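Local coordinates for protein-disulfide isomerase (Novosphingobium aromaticivorans, PDB 3GMF) that probably catalyses the formation or rearrangement of protein disulfide bonds, as a thioredoxin-fold member of the disulfide isomerase family, at residues 31-36 with 168-173; 66-71 with 151-156. One frame throughout, in Å; residues are numbered along the deposited sequence.

Contact 1. Residues 31-36 with 168-173; sequences SHFEIE and GTPSFM
Phe33 has CZ of Phe172 over one face of its ring, in the thioredoxin fold's junction between the helix that starts at the CxxC sequence and the cis-proline that leads into strand 171-174. Phe172 CZ sits 3.4 Å above the Phe33 plane, displaced toward the rim. The two rings approach from opposite directions and meet obliquely, their planes at 51°. With CG of Phe33 anti to the backbone N (chi1 169°), the ring extends from the helix to Phe172. An alanine here would keep CB but is likely to leave a gap beside Phe172 CZ, with that ring freer to shift. Leu188 of helix 185-196 touches both phenylalanine side chains, and Glu21 of strand 17-23 also borders the pair. A cis peptide bond precedes Pro170, whose side chain also touches Cys30 of the probable CxxC redox site, as in thioredoxins. Beyond the proline, Ser171 OG gives a hydrogen bond of 2.6 Å to Gly168 O, arriving from above the carbonyl plane and tying the turn to the start of the strand. The proline itself meets the helix where Pro170 CG lies 4.1 Å from Phe33 CB.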
ATOM      1  N   SER A  31       0.893   2.346   8.498  1.00 21.35           N
ATOM      2  CA  SER A  31      -0.432   2.471   9.117  1.00 25.00           C
ATOM      3  C   SER A  31      -0.545   3.771   9.911  1.00 23.41           C
ATOM      4  O   SER A  31      -1.468   4.567   9.683  1.00 26.07           O
ATOM      5  CB  SER A  31      -0.742   1.269  10.006  1.00 25.85           C
ATOM      6  OG  SER A  31      -1.992   1.455  10.663  1.00 27.25           O
ATOM      7  N   HIS A  32       0.401   3.985  10.825  1.00 19.83           N
ATOM      8  CA  HIS A  32       0.475   5.228  11.588  1.00 27.91           C
ATOM      9  C   HIS A  32       0.535   6.454  10.674  1.00 25.26           C
ATOM     10  O   HIS A  32      -0.167   7.440  10.919  1.00 25.95           O
ATOM     11  CB  HIS A  32       1.668   5.188  12.556  1.00 26.24           C
ATOM     12  CG  HIS A  32       1.749   6.361  13.485  1.00 40.14           C
ATOM     13  ND1 HIS A  32       0.702   6.749  14.295  1.00 48.00           N
ATOM     14  CD2 HIS A  32       2.765   7.217  13.751  1.00 40.59           C
ATOM     15  CE1 HIS A  32       1.066   7.800  15.011  1.00 42.51           C
ATOM     16  NE2 HIS A  32       2.314   8.101  14.701  1.00 45.50           N
ATOM     17  N   PHE A  33       1.332   6.386   9.608  1.00 23.77           N
ATOM     18  CA  PHE A  33       1.439   7.518   8.672  1.00 22.17           C
ATOM     19  C   PHE A  33       0.108   7.841   7.983  1.00 24.82           C
ATOM     20  O   PHE A  33      -0.253   9.010   7.842  1.00 26.00           O
ATOM     21  CB  PHE A  33       2.526   7.274   7.614  1.00 23.03           C
ATOM     22  CG  PHE A  33       2.506   8.269   6.497  1.00 21.18           C
ATOM     23  CD1 PHE A  33       3.016   9.560   6.686  1.00 25.88           C
ATOM     24  CD2 PHE A  33       1.983   7.927   5.256  1.00 23.65           C
ATOM     25  CE1 PHE A  33       2.990  10.499   5.641  1.00 21.83           C
ATOM     26  CE2 PHE A  33       1.952   8.862   4.212  1.00 27.38           C
ATOM     27  CZ  PHE A  33       2.448  10.155   4.420  1.00 20.70           C
ATOM     28  N   GLU A  34      -0.601   6.809   7.547  1.00 22.79           N
ATOM     29  CA  GLU A  34      -1.911   6.999   6.914  1.00 26.03           C
ATOM     30  C   GLU A  34      -2.909   7.713   7.844  1.00 28.03           C
ATOM     31  O   GLU A  34      -3.572   8.656   7.428  1.00 27.41           O
ATOM     32  CB  GLU A  34      -2.500   5.669   6.433  1.00 31.80           C
ATOM     33  CG  GLU A  34      -3.737   5.841   5.532  1.00 32.65           C
ATOM     34  CD  GLU A  34      -3.411   6.357   4.131  1.00 44.15           C
ATOM     35  OE1 GLU A  34      -2.271   6.818   3.860  1.00 47.87           O
ATOM     36  OE2 GLU A  34      -4.320   6.295   3.279  1.00 59.98           O
ATOM     37  N   ILE A  35      -2.982   7.262   9.091  1.00 27.36           N
ATOM     38  CA  ILE A  35      -3.868   7.858  10.096  1.00 29.56           C
ATOM     39  C   ILE A  35      -3.473   9.322  10.344  1.00 31.10           C
ATOM     40  O   ILE A  35      -4.341  10.194  10.393  1.00 30.04           O
ATOM     41  CB  ILE A  35      -3.868   7.030  11.411  1.00 29.22           C
ATOM     42  CG1 ILE A  35      -4.458   5.631  11.166  1.00 30.81           C
ATOM     43  CG2 ILE A  35      -4.618   7.757  12.532  1.00 33.37           C
ATOM     44  CD1 ILE A  35      -3.958   4.568  12.117  1.00 32.67           C
ATOM     45  N   GLU A  36      -2.166   9.588  10.428  1.00 25.95           N
ATOM     46  CA  GLU A  36      -1.657  10.926  10.727  1.00 29.76           C
ATOM     47  C   GLU A  36      -1.820  11.918   9.564  1.00 30.18           C
ATOM     48  O   GLU A  36      -2.029  13.110   9.788  1.00 29.61           O
ATOM     49  CB  GLU A  36      -0.174  10.863  11.108  1.00 30.53           C
ATOM     50  CG  GLU A  36       0.138  10.292  12.504  1.00 33.42           C
ATOM     51  CD  GLU A  36      -0.553  11.052  13.619  1.00 50.88           C
ATOM     52  OE1 GLU A  36      -0.389  12.289  13.693  1.00 59.46           O
ATOM     53  OE2 GLU A  36      -1.262  10.405  14.417  1.00 55.78           O
ATOM     54  N   GLY A 168      13.522   1.278   3.894  1.00 30.94           N
ATOM     55  CA  GLY A 168      12.515   1.433   4.944  1.00 28.85           C
ATOM     56  C   GLY A 168      11.207   1.981   4.379  1.00 24.18           C
ATOM     57  O   GLY A 168      11.181   2.585   3.314  1.00 25.12           O
ATOM     58  N   THR A 169      10.116   1.739   5.099  1.00 23.16           N
ATOM     59  CA  THR A 169       8.790   2.265   4.737  1.00 22.75           C
ATOM     60  C   THR A 169       8.144   3.003   5.927  1.00 23.50           C
ATOM     61  O   THR A 169       8.446   2.680   7.080  1.00 22.58           O
ATOM     62  CB  THR A 169       7.866   1.142   4.261  1.00 23.97           C
ATOM     63  OG1 THR A 169       7.935   0.062   5.200  1.00 23.93           O
ATOM     64  CG2 THR A 169       8.288   0.661   2.846  1.00 20.94           C
ATOM     65  N   PRO A 170       7.306   4.031   5.651  1.00 21.26           N
ATOM     66  CA  PRO A 170       7.062   4.597   4.322  1.00 21.47           C
ATOM     67  C   PRO A 170       8.292   5.389   3.900  1.00 18.94           C
ATOM     68  O   PRO A 170       9.062   5.838   4.764  1.00 19.83           O
ATOM     69  CB  PRO A 170       5.889   5.571   4.562  1.00 20.32           C
ATOM     70  CG  PRO A 170       6.062   5.996   5.972  1.00 23.51           C
ATOM     71  CD  PRO A 170       6.526   4.742   6.684  1.00 22.70           C
ATOM     72  N   SER A 171       8.486   5.523   2.596  1.00 17.84           N
ATOM     73  CA  SER A 171       9.484   6.451   2.072  1.00 19.91           C
ATOM     74  C   SER A 171       8.806   7.342   1.043  1.00 21.71           C
ATOM     75  O   SER A 171       7.734   7.002   0.527  1.00 21.34           O
ATOM     76  CB  SER A 171      10.668   5.697   1.456  1.00 20.73           C
ATOM     77  OG  SER A 171      11.423   5.014   2.449  1.00 22.31           O
ATOM     78  N   PHE A 172       9.440   8.473   0.721  1.00 22.06           N
ATOM     79  CA  PHE A 172       8.784   9.500  -0.078  1.00 21.27           C
ATOM     80  C   PHE A 172       9.728  10.109  -1.090  1.00 24.56           C
ATOM     81  O   PHE A 172      10.913  10.228  -0.825  1.00 23.02           O
ATOM     82  CB  PHE A 172       8.244  10.607   0.848  1.00 19.98           C
ATOM     83  CG  PHE A 172       7.363  10.084   1.941  1.00 20.97           C
ATOM     84  CD1 PHE A 172       6.054   9.693   1.650  1.00 20.15           C
ATOM     85  CD2 PHE A 172       7.847   9.951   3.244  1.00 21.58           C
ATOM     86  CE1 PHE A 172       5.248   9.171   2.644  1.00 18.62           C
ATOM     87  CE2 PHE A 172       7.019   9.441   4.271  1.00 21.32           C
ATOM     88  CZ  PHE A 172       5.733   9.078   3.964  1.00 17.41           C
ATOM     89  N   MET A 173       9.183  10.491  -2.244  1.00 22.98           N
ATOM     90  CA  MET A 173       9.894  11.402  -3.153  1.00 25.27           C
ATOM     91  C   MET A 173       9.050  12.630  -3.456  1.00 25.93           C
ATOM     92  O   MET A 173       7.817  12.552  -3.550  1.00 25.83           O
ATOM     93  CB  MET A 173      10.328  10.772  -4.506  1.00 29.58           C
ATOM     94  CG  MET A 173      10.515   9.262  -4.634  1.00 45.29           C
ATOM     95  SD  MET A 173      11.236   8.949  -6.311  1.00 33.13           S
ATOM     96  CE  MET A 173      12.915   9.448  -6.036  1.00 52.68           C
TER

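Contact 2. Residues 66-71 with 151-156; sequences TVALIT and KKLAAE
Leu153 inserts one methyl, CD1, against the backbone and side chains of Ala68 and Leu69, joining two helices of the largely helical region that interrupts the thioredoxin fold between strands 51-57 and 171-174, as in DsbA-like proteins. The pairing is entirely apolar at the side-chain level, and small, burying 100 Å² in all. Its closest approach is Leu153 CD1 to Ala68 CB, at 3.9 Å. Leu69 contributes from the neighbouring position on its helix: its CB does not point at the partner, but the end of the side chain comes nearer, CD2 lying 4.3 Å from Leu153 CD1. A single leucine methyl therefore meets two consecutive residues of helix 62-73. With CG anti to the carbonyl carbon (chi1 -65°), Leu153 carries its branch outward from helix 147-164 toward Ala68. The short alanine side chain lets the leucine methyl come close to the helix backbone, where CD1 is 4.2 Å from Leu69 N.

None of the polar bonds nearby joins the two helices. Ala68 O receives a hydrogen bond from Asn72 ND2 and Leu153 O is hydrogen-bonded to Thr157 OG1, each on its own helix, while Thr71 OG1 is hydrogen-bonded to Tyr25 OH, linking helix 62-73 to the loop after strand 17-23.

Further packing on helix 62-73 comes from Tyr25 and Val59, which touch Ala68, and from Phe113 of helix 113-123, which touches Leu69. Amid these neighbours, Leu153 CD1 also lies 4.0 Å from Ala68 O, a van der Waals approach to the backbone oxygen.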
ATOM      1  N   THR A  66      -0.531 -10.274  -0.636  1.00 23.24           N
ATOM      2  CA  THR A  66      -1.937 -10.719  -0.626  1.00 24.40           C
ATOM      3  C   THR A  66      -2.882  -9.518  -0.519  1.00 21.87           C
ATOM      4  O   THR A  66      -3.851  -9.413  -1.267  1.00 23.43           O
ATOM      5  CB  THR A  66      -2.183 -11.728   0.519  1.00 24.36           C
ATOM      6  OG1 THR A  66      -1.282 -12.835   0.392  1.00 24.09           O
ATOM      7  CG2 THR A  66      -3.653 -12.253   0.508  1.00 24.83           C
ATOM      8  N   VAL A  67      -2.585  -8.602   0.405  1.00 22.30           N
ATOM      9  CA  VAL A  67      -3.378  -7.364   0.514  1.00 21.11           C
ATOM     10  C   VAL A  67      -3.318  -6.511  -0.769  1.00 20.45           C
ATOM     11  O   VAL A  67      -4.344  -6.005  -1.248  1.00 21.90           O
ATOM     12  CB  VAL A  67      -2.945  -6.545   1.720  1.00 25.07           C
ATOM     13  CG1 VAL A  67      -3.771  -5.285   1.786  1.00 24.35           C
ATOM     14  CG2 VAL A  67      -3.144  -7.372   2.983  1.00 20.96           C
ATOM     15  N   ALA A  68      -2.119  -6.391  -1.342  1.00 21.29           N
ATOM     16  CA  ALA A  68      -1.927  -5.601  -2.557  1.00 24.65           C
ATOM     17  C   ALA A  68      -2.643  -6.211  -3.765  1.00 22.46           C
ATOM     18  O   ALA A  68      -3.120  -5.483  -4.627  1.00 26.22           O
ATOM     19  CB  ALA A  68      -0.433  -5.383  -2.846  1.00 20.75           C
ATOM     20  N   LEU A  69      -2.762  -7.536  -3.811  1.00 19.63           N
ATOM     21  CA  LEU A  69      -3.588  -8.137  -4.869  1.00 20.33           C
ATOM     22  C   LEU A  69      -5.023  -7.657  -4.755  1.00 25.65           C
ATOM     23  O   LEU A  69      -5.615  -7.265  -5.766  1.00 30.12           O
ATOM     24  CB  LEU A  69      -3.513  -9.666  -4.860  1.00 22.52           C
ATOM     25  CG  LEU A  69      -2.171 -10.215  -5.352  1.00 24.19           C
ATOM     26  CD1 LEU A  69      -2.009 -11.655  -4.824  1.00 23.42           C
ATOM     27  CD2 LEU A  69      -2.008 -10.089  -6.892  1.00 25.60           C
ATOM     28  N   ILE A  70      -5.550  -7.619  -3.536  1.00 23.62           N
ATOM     29  CA  ILE A  70      -6.931  -7.198  -3.289  1.00 26.49           C
ATOM     30  C   ILE A  70      -7.121  -5.737  -3.693  1.00 30.40           C
ATOM     31  O   ILE A  70      -7.976  -5.438  -4.534  1.00 26.99           O
ATOM     32  CB  ILE A  70      -7.376  -7.436  -1.835  1.00 23.62           C
ATOM     33  CG1 ILE A  70      -7.201  -8.915  -1.430  1.00 25.52           C
ATOM     34  CG2 ILE A  70      -8.827  -6.987  -1.626  1.00 28.64           C
ATOM     35  CD1 ILE A  70      -7.359  -9.173   0.076  1.00 27.39           C
ATOM     36  N   THR A  71      -6.302  -4.837  -3.140  1.00 25.24           N
ATOM     37  CA  THR A  71      -6.470  -3.395  -3.432  1.00 25.38           C
ATOM     38  C   THR A  71      -6.235  -3.050  -4.919  1.00 25.44           C
ATOM     39  O   THR A  71      -6.860  -2.124  -5.457  1.00 31.81           O
ATOM     40  CB  THR A  71      -5.604  -2.504  -2.498  1.00 24.59           C
ATOM     41  OG1 THR A  71      -4.216  -2.706  -2.804  1.00 24.99           O
ATOM     42  CG2 THR A  71      -5.858  -2.850  -1.027  1.00 24.92           C
ATOM     43  N   LYS A 151       3.151 -10.681 -10.216  1.00 26.79           N
ATOM     44  CA  LYS A 151       4.454 -10.488 -10.870  1.00 24.46           C
ATOM     45  C   LYS A 151       4.722  -9.027 -11.231  1.00 24.47           C
ATOM     46  O   LYS A 151       5.865  -8.567 -11.139  1.00 22.72           O
ATOM     47  CB  LYS A 151       4.549 -11.364 -12.113  1.00 29.88           C
ATOM     48  CG  LYS A 151       4.698 -12.840 -11.787  1.00 25.49           C
ATOM     49  CD  LYS A 151       4.496 -13.625 -13.087  1.00 34.58           C
ATOM     50  CE  LYS A 151       4.727 -15.103 -12.906  1.00 38.98           C
ATOM     51  NZ  LYS A 151       4.331 -15.797 -14.166  1.00 38.63           N
ATOM     52  N   LYS A 152       3.670  -8.322 -11.636  1.00 22.20           N
ATOM     53  CA  LYS A 152       3.767  -6.897 -11.991  0.50 26.03           C
ATOM     54  C   LYS A 152       4.015  -6.039 -10.748  1.00 25.22           C
ATOM     55  O   LYS A 152       4.814  -5.092 -10.776  1.00 24.39           O
ATOM     56  CB  LYS A 152       2.514  -6.429 -12.728  0.50 27.69           C
ATOM     57  CG  LYS A 152       2.329  -7.071 -14.100  0.50 35.01           C
ATOM     58  CD  LYS A 152       3.288  -6.510 -15.151  0.50 39.54           C
ATOM     59  CE  LYS A 152       2.702  -5.289 -15.839  0.50 47.82           C
ATOM     60  NZ  LYS A 152       3.613  -4.761 -16.887  0.50 50.13           N
ATOM     61  N   LEU A 153       3.345  -6.392  -9.656  1.00 23.94           N
ATOM     62  CA  LEU A 153       3.577  -5.693  -8.394  1.00 21.29           C
ATOM     63  C   LEU A 153       4.989  -5.976  -7.881  1.00 18.80           C
ATOM     64  O   LEU A 153       5.633  -5.075  -7.348  1.00 20.63           O
ATOM     65  CB  LEU A 153       2.546  -6.082  -7.344  1.00 22.29           C
ATOM     66  CG  LEU A 153       1.098  -5.684  -7.645  1.00 21.11           C
ATOM     67  CD1 LEU A 153       0.216  -6.400  -6.593  1.00 24.82           C
ATOM     68  CD2 LEU A 153       0.874  -4.179  -7.638  1.00 26.90           C
ATOM     69  N   ALA A 154       5.466  -7.212  -8.045  1.00 18.86           N
ATOM     70  CA  ALA A 154       6.861  -7.548  -7.728  1.00 21.44           C
ATOM     71  C   ALA A 154       7.852  -6.716  -8.575  1.00 24.57           C
ATOM     72  O   ALA A 154       8.840  -6.185  -8.066  1.00 21.54           O
ATOM     73  CB  ALA A 154       7.108  -9.039  -7.924  1.00 20.34           C
ATOM     74  N   ALA A 155       7.536  -6.553  -9.856  1.00 24.85           N
ATOM     75  CA  ALA A 155       8.412  -5.792 -10.765  1.00 28.31           C
ATOM     76  C   ALA A 155       8.451  -4.307 -10.379  1.00 25.99           C
ATOM     77  O   ALA A 155       9.508  -3.658 -10.403  1.00 23.15           O
ATOM     78  CB  ALA A 155       7.953  -5.977 -12.231  1.00 27.49           C
ATOM     79  N   GLU A 156       7.290  -3.773 -10.034  1.00 20.43           N
ATOM     80  CA  GLU A 156       7.173  -2.385  -9.583  1.00 19.76           C
ATOM     81  C   GLU A 156       8.002  -2.168  -8.297  1.00 22.16           C
ATOM     82  O   GLU A 156       8.690  -1.153  -8.130  1.00 19.74           O
ATOM     83  CB  GLU A 156       5.677  -2.083  -9.385  1.00 22.65           C
ATOM     84  CG  GLU A 156       5.371  -0.710  -8.869  1.00 30.49           C
ATOM     85  CD  GLU A 156       5.192  -0.735  -7.374  1.00 26.88           C
ATOM     86  OE1 GLU A 156       4.466  -1.629  -6.864  1.00 30.60           O
ATOM     87  OE2 GLU A 156       5.789   0.135  -6.716  1.00 34.56           O
TER

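In the fold
Contact 1 and contact 2 lie on opposite sides of the chain's centre, with their own centres 18 Å apart and nearest atoms about 10 Å apart, so they do not touch. Along the chain the order is 31-36, 66-71, 151-156 and 168-173: the helix pair of contact 2 falls between the two segments of contact 1. Helix 147-164 is followed, after a short loop, by strand 171-174. Contact 1 thus joins the N-terminal part of the thioredoxin fold to a strand contributed after the long helical insertion, whereas contact 2 brings together helices from the beginning and end of that insertion.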